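Local coordinates for Ras-related protein Rab-21 (Homo sapiens, PDB 1Z08) that belongs to the Rab branch of the Ras family of small P-loop G proteins and holds phosphoaminophosphonic acid-guanylate ester and a magnesium ion, at residues E103-L108 with I112-V117; L84-D87 with D92-Q95. The protein carries 1 engineered substitution. All coordinates share one frame; numbering follows the deposited sequence.

Contact 1: E103-L108 with I112-V117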
# COMPACT_ATOMS: atom_id res chain seq x y z
N GLU A 103 -0.61 -15.27 2.22
CA GLU A 103 0.78 -15.56 1.86
C GLU A 103 1.79 -14.82 2.74
O GLU A 103 2.81 -15.39 3.13
CB GLU A 103 1.02 -15.25 0.38
N LEU A 104 1.49 -13.56 3.05
CA LEU A 104 2.37 -12.73 3.87
C LEU A 104 2.41 -13.20 5.33
O LEU A 104 3.48 -13.23 5.94
CB LEU A 104 1.97 -11.26 3.79
CG LEU A 104 2.28 -10.50 2.50
CD1 LEU A 104 1.44 -9.24 2.40
CD2 LEU A 104 3.76 -10.16 2.39
N ARG A 105 1.25 -13.56 5.87
CA ARG A 105 1.16 -14.03 7.26
C ARG A 105 1.82 -15.40 7.45
O ARG A 105 2.38 -15.69 8.51
CB ARG A 105 -0.30 -14.07 7.74
CG ARG A 105 -0.96 -12.70 7.98
CD ARG A 105 -0.22 -11.86 9.03
NE ARG A 105 -1.00 -10.70 9.45
CZ ARG A 105 -0.48 -9.54 9.87
NH1 ARG A 105 0.84 -9.37 9.91
NH2 ARG A 105 -1.28 -8.55 10.22
N LYS A 106 1.75 -16.24 6.41
CA LYS A 106 2.42 -17.54 6.43
C LYS A 106 3.94 -17.41 6.41
O LYS A 106 4.65 -18.18 7.05
CB LYS A 106 1.94 -18.40 5.26
N MET A 107 4.43 -16.40 5.68
CA MET A 107 5.87 -16.20 5.51
C MET A 107 6.51 -15.36 6.62
O MET A 107 7.65 -15.62 7.01
CB MET A 107 6.15 -15.58 4.15
N LEU A 108 5.78 -14.37 7.12
CA LEU A 108 6.36 -13.38 8.03
C LEU A 108 5.64 -13.24 9.38
O LEU A 108 6.18 -12.65 10.32
CB LEU A 108 6.46 -12.01 7.34
CG LEU A 108 7.33 -11.94 6.08
CD1 LEU A 108 6.89 -10.81 5.16
CD2 LEU A 108 8.82 -11.80 6.42
N ILE A 112 5.12 -8.30 10.23
CA ILE A 112 4.93 -7.34 9.14
C ILE A 112 3.69 -6.48 9.38
O ILE A 112 2.61 -7.00 9.70
CB ILE A 112 4.88 -8.05 7.75
CG1 ILE A 112 4.72 -7.02 6.62
CG2 ILE A 112 3.78 -9.13 7.70
CD1 ILE A 112 5.20 -7.50 5.27
N CYS A 113 3.86 -5.17 9.26
CA CYS A 113 2.75 -4.23 9.36
C CYS A 113 2.00 -4.20 8.04
O CYS A 113 2.54 -3.80 7.01
CB CYS A 113 3.26 -2.83 9.72
SG CYS A 113 3.95 -2.68 11.39
N LEU A 114 0.74 -4.63 8.08
CA LEU A 114 -0.08 -4.71 6.88
C LEU A 114 -0.99 -3.49 6.73
O LEU A 114 -1.57 -3.02 7.71
CB LEU A 114 -0.92 -5.99 6.88
CG LEU A 114 -0.24 -7.36 6.82
CD1 LEU A 114 -1.29 -8.45 6.66
CD2 LEU A 114 0.78 -7.44 5.70
N CYS A 115 -1.08 -2.99 5.50
CA CYS A 115 -2.01 -1.93 5.14
C CYS A 115 -2.92 -2.43 4.03
O CYS A 115 -2.44 -2.96 3.03
CB CYS A 115 -1.27 -0.68 4.65
SG CYS A 115 -0.08 0.00 5.80
N ILE A 116 -4.23 -2.28 4.22
CA ILE A 116 -5.19 -2.55 3.16
C ILE A 116 -5.71 -1.20 2.68
O ILE A 116 -6.30 -0.43 3.45
CB ILE A 116 -6.32 -3.50 3.62
CG1 ILE A 116 -5.71 -4.83 4.10
CG2 ILE A 116 -7.32 -3.75 2.48
CD1 ILE A 116 -6.69 -5.81 4.67
N VAL A 117 -5.46 -0.90 1.41
CA VAL A 117 -5.64 0.46 0.90
C VAL A 117 -6.65 0.51 -0.25
O VAL A 117 -6.43 -0.06 -1.32
CB VAL A 117 -4.29 1.09 0.47
CG1 VAL A 117 -4.49 2.52 -0.03
CG2 VAL A 117 -3.30 1.07 1.63
O HOH W 1 -0.40 -5.59 10.54
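In the second half of a beta-alpha-beta crossover, where helix 91-108 hands the chain on to strand 113-119, Leu104, Arg105 and Leu108 of the helix meet Ile112 and Leu114. The apolar part is a small cluster of branch ends. Ile112 has CG1 anti to its backbone N (chi1 -178°), and its CD1 reaches CD1 of Leu108 at 3.7 Å and CD2 of Leu104 at 4.2 Å. The other methyl of Leu104, CD1, lies 3.8 Å from CD2 of Leu114. Arg105 starts out along the flank of the helix, but a bend at chi2 (-59°) brings its guanidinium over the strand. There Leu114 CD1 lies over the middle of one face, 3.5 Å from Arg105 CZ. Arg105 NH1 gives a bent hydrogen bond to Ile112 O (3.0 Å, 142° at the hydrogen); the donor lies in the carbonyl plane, while the oxygen is tilted out of the guanidinium plane. Arg105 NH2 donates to a water at the guanidinium edge (3.1 Å), and this water also accepts from Leu114 N (2.9 Å). Further bonds run from NH1 to Gly109 O and from NH2 to Val141 O. Gripped by carbonyl oxygens and a water at its nitrogens, with a methyl on one face, the guanidinium is probably held in its rotation, and the partly negative carbonyl oxygens probably help to offset its positive charge.

Contact 2: L84-D87 with D92-Q95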
# COMPACT_ATOMS: atom_id res chain seq x y z
N LEU A 84 -1.25 -3.31 0.61
CA LEU A 84 -2.07 -4.09 -0.29
C LEU A 84 -3.15 -3.19 -0.86
O LEU A 84 -4.09 -2.79 -0.17
CB LEU A 84 -2.67 -5.31 0.42
CG LEU A 84 -1.72 -6.23 1.19
CD1 LEU A 84 -2.48 -7.42 1.72
CD2 LEU A 84 -0.55 -6.70 0.34
N VAL A 85 -3.00 -2.86 -2.14
CA VAL A 85 -3.80 -1.84 -2.79
C VAL A 85 -4.92 -2.47 -3.61
O VAL A 85 -4.69 -3.41 -4.37
CB VAL A 85 -2.93 -0.93 -3.71
CG1 VAL A 85 -3.74 0.26 -4.22
CG2 VAL A 85 -1.69 -0.44 -2.96
N TYR A 86 -6.13 -1.94 -3.46
CA TYR A 86 -7.23 -2.27 -4.35
C TYR A 86 -7.89 -1.00 -4.89
O TYR A 86 -7.65 0.11 -4.40
CB TYR A 86 -8.24 -3.19 -3.67
CG TYR A 86 -9.04 -2.54 -2.56
CD1 TYR A 86 -10.29 -1.98 -2.82
CD2 TYR A 86 -8.55 -2.50 -1.25
CE1 TYR A 86 -11.03 -1.38 -1.80
CE2 TYR A 86 -9.28 -1.91 -0.23
CZ TYR A 86 -10.52 -1.35 -0.52
OH TYR A 86 -11.26 -0.76 0.48
N ASP A 87 -8.72 -1.20 -5.91
CA ASP A 87 -9.45 -0.16 -6.61
C ASP A 87 -10.88 -0.20 -6.06
O ASP A 87 -11.54 -1.23 -6.14
CB ASP A 87 -9.41 -0.51 -8.11
CG ASP A 87 -10.14 0.50 -8.99
OD1 ASP A 87 -9.84 0.51 -10.20
OD2 ASP A 87 -11.02 1.25 -8.50
N ASP A 92 -13.31 -7.23 -7.76
CA ASP A 92 -12.31 -8.29 -7.95
C ASP A 92 -10.96 -7.92 -7.33
O ASP A 92 -10.29 -8.77 -6.73
CB ASP A 92 -12.12 -8.59 -9.44
CG ASP A 92 -13.31 -9.32 -10.05
OD1 ASP A 92 -14.22 -9.73 -9.30
OD2 ASP A 92 -13.32 -9.49 -11.29
N SER A 93 -10.58 -6.65 -7.46
CA SER A 93 -9.31 -6.16 -6.94
C SER A 93 -9.27 -6.21 -5.41
O SER A 93 -8.21 -6.47 -4.83
CB SER A 93 -9.00 -4.75 -7.45
OG SER A 93 -9.77 -3.76 -6.78
N PHE A 94 -10.41 -5.98 -4.77
CA PHE A 94 -10.48 -6.11 -3.31
C PHE A 94 -10.37 -7.56 -2.85
O PHE A 94 -9.61 -7.86 -1.94
CB PHE A 94 -11.75 -5.48 -2.73
CG PHE A 94 -11.99 -5.87 -1.29
CD1 PHE A 94 -11.15 -5.41 -0.28
CD2 PHE A 94 -13.04 -6.73 -0.95
CE1 PHE A 94 -11.34 -5.79 1.04
CE2 PHE A 94 -13.25 -7.11 0.38
CZ PHE A 94 -12.40 -6.64 1.37
N GLN A 95 -11.15 -8.44 -3.47
CA GLN A 95 -11.16 -9.84 -3.07
C GLN A 95 -9.79 -10.50 -3.25
O GLN A 95 -9.44 -11.42 -2.51
CB GLN A 95 -12.27 -10.62 -3.81
CG GLN A 95 -13.70 -10.14 -3.48
CD GLN A 95 -14.08 -10.28 -2.00
OE1 GLN A 95 -13.56 -11.14 -1.29
NE2 GLN A 95 -15.00 -9.43 -1.54
O HOH W 2 -5.66 -5.70 -5.50
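Ser93, near the start of helix 91-108, turns its hydroxyl to the end of strand 81-87, where OG accepts a hydrogen bond from Asp87 N (2.9 Å, 159° at the hydrogen). With chi1 at 76°, OG lies between its own backbone N and carbonyl carbon, a position from which it also bonds to Asp90 O, so one hydroxyl ties the strand end to the turn that follows. One water donates to both Val85 O and Ser93 O, each at 2.7 Å, and bridges the two backbones. Asp87 sends its carboxylate elsewhere, to a salt bridge with Lys120 and a hydrogen bond with Thr89; the Asp87 side chain lies about 6 Å from the bound phosphoaminophosphonic acid-guanylate ester. The aromatic contact pairs Tyr86 with Phe94, whose side chains run side by side in the same direction. The rings form a T-shaped (edge-to-face) pair, centroids 5.2 Å apart and planes at 66°, with Phe94 CD1 over the centre of the Tyr86 face. Phe94 CB adds a CH-pi contact to that ring, 4.2 Å from its centroid, and approaches Tyr86 CD1 to 3.8 Å. At the root of the tyrosine, Tyr86 CB rests 3.5 Å from Ser93 O. Around this core, Ala134 of helix 131-140 touches both aromatic side chains, and Ile116 of strand 113-119 packs on Tyr86.

The two contacts lie at opposite ends of helix 91-108, with centres about 14 Å apart; along the chain contact 2 is complete before the segments of contact 1 begin. Both join the helix to the crossover strands, 81-87 and 113-119, parallel neighbours in the mixed six-stranded sheet of the Ras-like fold. The strands also join the contacts directly: probable hydrogen bonds link Leu84 N to Cys115 O (2.7 Å) and Val117 N to Leu84 O (2.8 Å), while Leu84 CD2 packs on Leu104 CD1 and Tyr86 CE2 on Ile116 CG2. Contact 2 lies at the end nearer the bound phosphoaminophosphonic acid-guanylate ester, contact 1 at the far end.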